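Local structure of Mll7089 protein (Mesorhizobium loti, 2OZ8) at residues A82-V87 with V108-L113. The protein is an enolase-superfamily protein of unknown substrate that probably binds magnesium and may act as a hydro-lyase. Residues are numbered along the deposited sequence; the frame is centred on the assembly and turned at random.
Sequences ALVHRV and VALWDL
The indole NE1 of Trp111 makes its hydrogen bond to Thr277 OG1, while one face of the same ring receives Val84; the polar edge is thus satisfied by a residue beyond the two segments, and the contact itself is apolar. Val84 spreads over both rings of the indole. Its CG1 stands 3.5 Å from the centroid of the five-membered ring of Trp111 and only 11° off the ring normal, which identifies a CH-pi contact over the face. Val84 CB lies 3.5 Å from Trp111 CE2, at the ring fusion, and Val84 CG2 reaches the six-membered ring 3.7 Å from Trp111 CZ2. With chi1 at -63°, Val84 CG1 is anti to its own carbonyl carbon, and this methyl also meets Leu110 CB at 3.7 Å, so it fits between successive side chains of the helix. Leu83 adds a looser layer: its CD1 approaches Leu110 CD2 at 4.1 Å, and its CB is as far from Leu110 CD1. Leu83 and Val84 are the first two residues of a type I beta turn, closed by Arg86 N to Leu83 O at 3.1 Å, and both direct CB toward the helix. The nearest CA atoms, of Val84 and Leu110, are 6.8 Å apart. His85 of a second subunit meets Trp111 edge-to-face. The contact thus packs helix 80-83 and the turn that follows it against helix 103-118 in the N-terminal capping domain, where strands 5-17 and 27-40 pack against Leu110 through Leu5 and Leu38, and barrel helix 276-289 meets Trp111 through Val276.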
loop_
_atom_site.group_PDB
_atom_site.type_symbol
_atom_site.label_atom_id
_atom_site.label_comp_id
_atom_site.label_asym_id
_atom_site.label_seq_id
_atom_site.Cartn_x
_atom_site.Cartn_y
_atom_site.Cartn_z
ATOM N N ALA A 82 -36.484 22.197 -4.212
ATOM C CA ALA A 82 -36.375 21.057 -3.307
ATOM C C ALA A 82 -35.675 19.903 -4.002
ATOM O O ALA A 82 -34.829 19.256 -3.430
ATOM C CB ALA A 82 -37.770 20.609 -2.775
ATOM N N LEU A 83 -36.041 19.642 -5.246
ATOM C CA LEU A 83 -35.561 18.470 -5.934
ATOM C C LEU A 83 -34.066 18.505 -6.162
ATOM O O LEU A 83 -33.432 17.485 -6.062
ATOM C CB LEU A 83 -36.285 18.328 -7.270
ATOM C CG LEU A 83 -37.737 17.882 -7.190
ATOM C CD1 LEU A 83 -38.335 18.084 -8.565
ATOM C CD2 LEU A 83 -37.856 16.450 -6.809
ATOM N N VAL A 84 -33.524 19.673 -6.491
ATOM C CA VAL A 84 -32.099 19.833 -6.744
ATOM C C VAL A 84 -31.251 19.611 -5.479
ATOM O O VAL A 84 -30.027 19.518 -5.557
ATOM C CB VAL A 84 -31.733 21.261 -7.363
ATOM C CG1 VAL A 84 -32.395 21.460 -8.738
ATOM C CG2 VAL A 84 -32.049 22.388 -6.408
ATOM N N HIS A 85 -31.890 19.535 -4.313
ATOM C CA HIS A 85 -31.103 19.288 -3.087
ATOM C C HIS A 85 -31.121 17.851 -2.698
ATOM O O HIS A 85 -30.310 17.436 -1.893
ATOM C CB HIS A 85 -31.525 20.167 -1.908
ATOM C CG HIS A 85 -31.129 21.590 -2.080
ATOM N ND1 HIS A 85 -32.042 22.587 -2.298
ATOM C CD2 HIS A 85 -29.914 22.180 -2.116
ATOM C CE1 HIS A 85 -31.407 23.740 -2.443
ATOM N NE2 HIS A 85 -30.113 23.520 -2.342
ATOM N N ARG A 86 -32.018 17.084 -3.304
ATOM C CA ARG A 86 -32.165 15.706 -2.911
ATOM C C ARG A 86 -30.845 14.970 -3.017
ATOM O O ARG A 86 -30.112 15.146 -3.988
ATOM C CB ARG A 86 -33.202 15.002 -3.773
ATOM C CG ARG A 86 -33.574 13.612 -3.234
ATOM C CD ARG A 86 -34.962 13.320 -3.767
ATOM N NE ARG A 86 -36.005 14.077 -3.074
ATOM C CZ ARG A 86 -37.270 14.058 -3.429
ATOM N NH1 ARG A 86 -37.628 13.357 -4.501
ATOM N NH2 ARG A 86 -38.166 14.730 -2.712
ATOM N N VAL A 87 -30.568 14.183 -1.979
ATOM C CA VAL A 87 -29.501 13.183 -1.932
ATOM C C VAL A 87 -30.156 11.816 -2.058
ATOM O O VAL A 87 -30.968 11.441 -1.196
ATOM C CB VAL A 87 -28.744 13.216 -0.574
ATOM C CG1 VAL A 87 -27.793 12.055 -0.484
ATOM C CG2 VAL A 87 -27.978 14.479 -0.428
ATOM N N VAL A 108 -30.251 20.759 -15.545
ATOM C CA VAL A 108 -30.231 22.086 -16.124
ATOM C C VAL A 108 -31.612 22.768 -16.081
ATOM O O VAL A 108 -31.717 23.913 -15.663
ATOM C CB VAL A 108 -29.685 22.048 -17.587
ATOM C CG1 VAL A 108 -29.680 23.437 -18.205
ATOM C CG2 VAL A 108 -28.317 21.462 -17.586
ATOM N N ALA A 109 -32.655 22.051 -16.481
ATOM C CA ALA A 109 -34.020 22.588 -16.421
ATOM C C ALA A 109 -34.493 22.841 -14.986
ATOM O O ALA A 109 -35.022 23.915 -14.699
ATOM C CB ALA A 109 -34.970 21.685 -17.125
ATOM N N LEU A 110 -34.270 21.887 -14.082
ATOM C CA LEU A 110 -34.594 22.091 -12.640
ATOM C C LEU A 110 -33.926 23.314 -12.008
ATOM O O LEU A 110 -34.612 24.120 -11.364
ATOM C CB LEU A 110 -34.296 20.840 -11.799
ATOM C CG LEU A 110 -35.208 19.642 -11.994
ATOM C CD1 LEU A 110 -34.769 18.525 -11.099
ATOM C CD2 LEU A 110 -36.708 20.078 -11.743
ATOM N N TRP A 111 -32.615 23.469 -12.193
ATOM C CA TRP A 111 -31.923 24.686 -11.692
ATOM C C TRP A 111 -32.282 26.013 -12.376
ATOM O O TRP A 111 -32.240 27.063 -11.778
ATOM C CB TRP A 111 -30.402 24.525 -11.744
ATOM C CG TRP A 111 -29.835 23.610 -10.729
ATOM C CD1 TRP A 111 -29.578 22.265 -10.877
ATOM C CD2 TRP A 111 -29.466 23.947 -9.392
ATOM N NE1 TRP A 111 -29.040 21.764 -9.723
ATOM C CE2 TRP A 111 -28.961 22.775 -8.793
ATOM C CE3 TRP A 111 -29.510 25.130 -8.633
ATOM C CZ2 TRP A 111 -28.481 22.760 -7.468
ATOM C CZ3 TRP A 111 -29.035 25.101 -7.305
ATOM C CH2 TRP A 111 -28.532 23.929 -6.755
ATOM N N ASP A 112 -32.580 25.964 -13.648
ATOM C CA ASP A 112 -33.075 27.131 -14.359
ATOM C C ASP A 112 -34.413 27.614 -13.711
ATOM O O ASP A 112 -34.595 28.782 -13.355
ATOM C CB ASP A 112 -33.305 26.724 -15.817
ATOM C CG ASP A 112 -33.720 27.886 -16.684
ATOM O OD1 ASP A 112 -33.230 28.997 -16.415
ATOM O OD2 ASP A 112 -34.529 27.680 -17.615
ATOM N N LEU A 113 -35.346 26.677 -13.588
ATOM C CA LEU A 113 -36.591 26.894 -12.908
ATOM C C LEU A 113 -36.426 27.370 -11.462
ATOM O O LEU A 113 -37.084 28.325 -11.074
ATOM C CB LEU A 113 -37.448 25.628 -12.999
ATOM C CG LEU A 113 -38.828 25.633 -12.353
ATOM C CD1 LEU A 113 -39.647 26.866 -12.764
ATOM C CD2 LEU A 113 -39.467 24.372 -12.811
#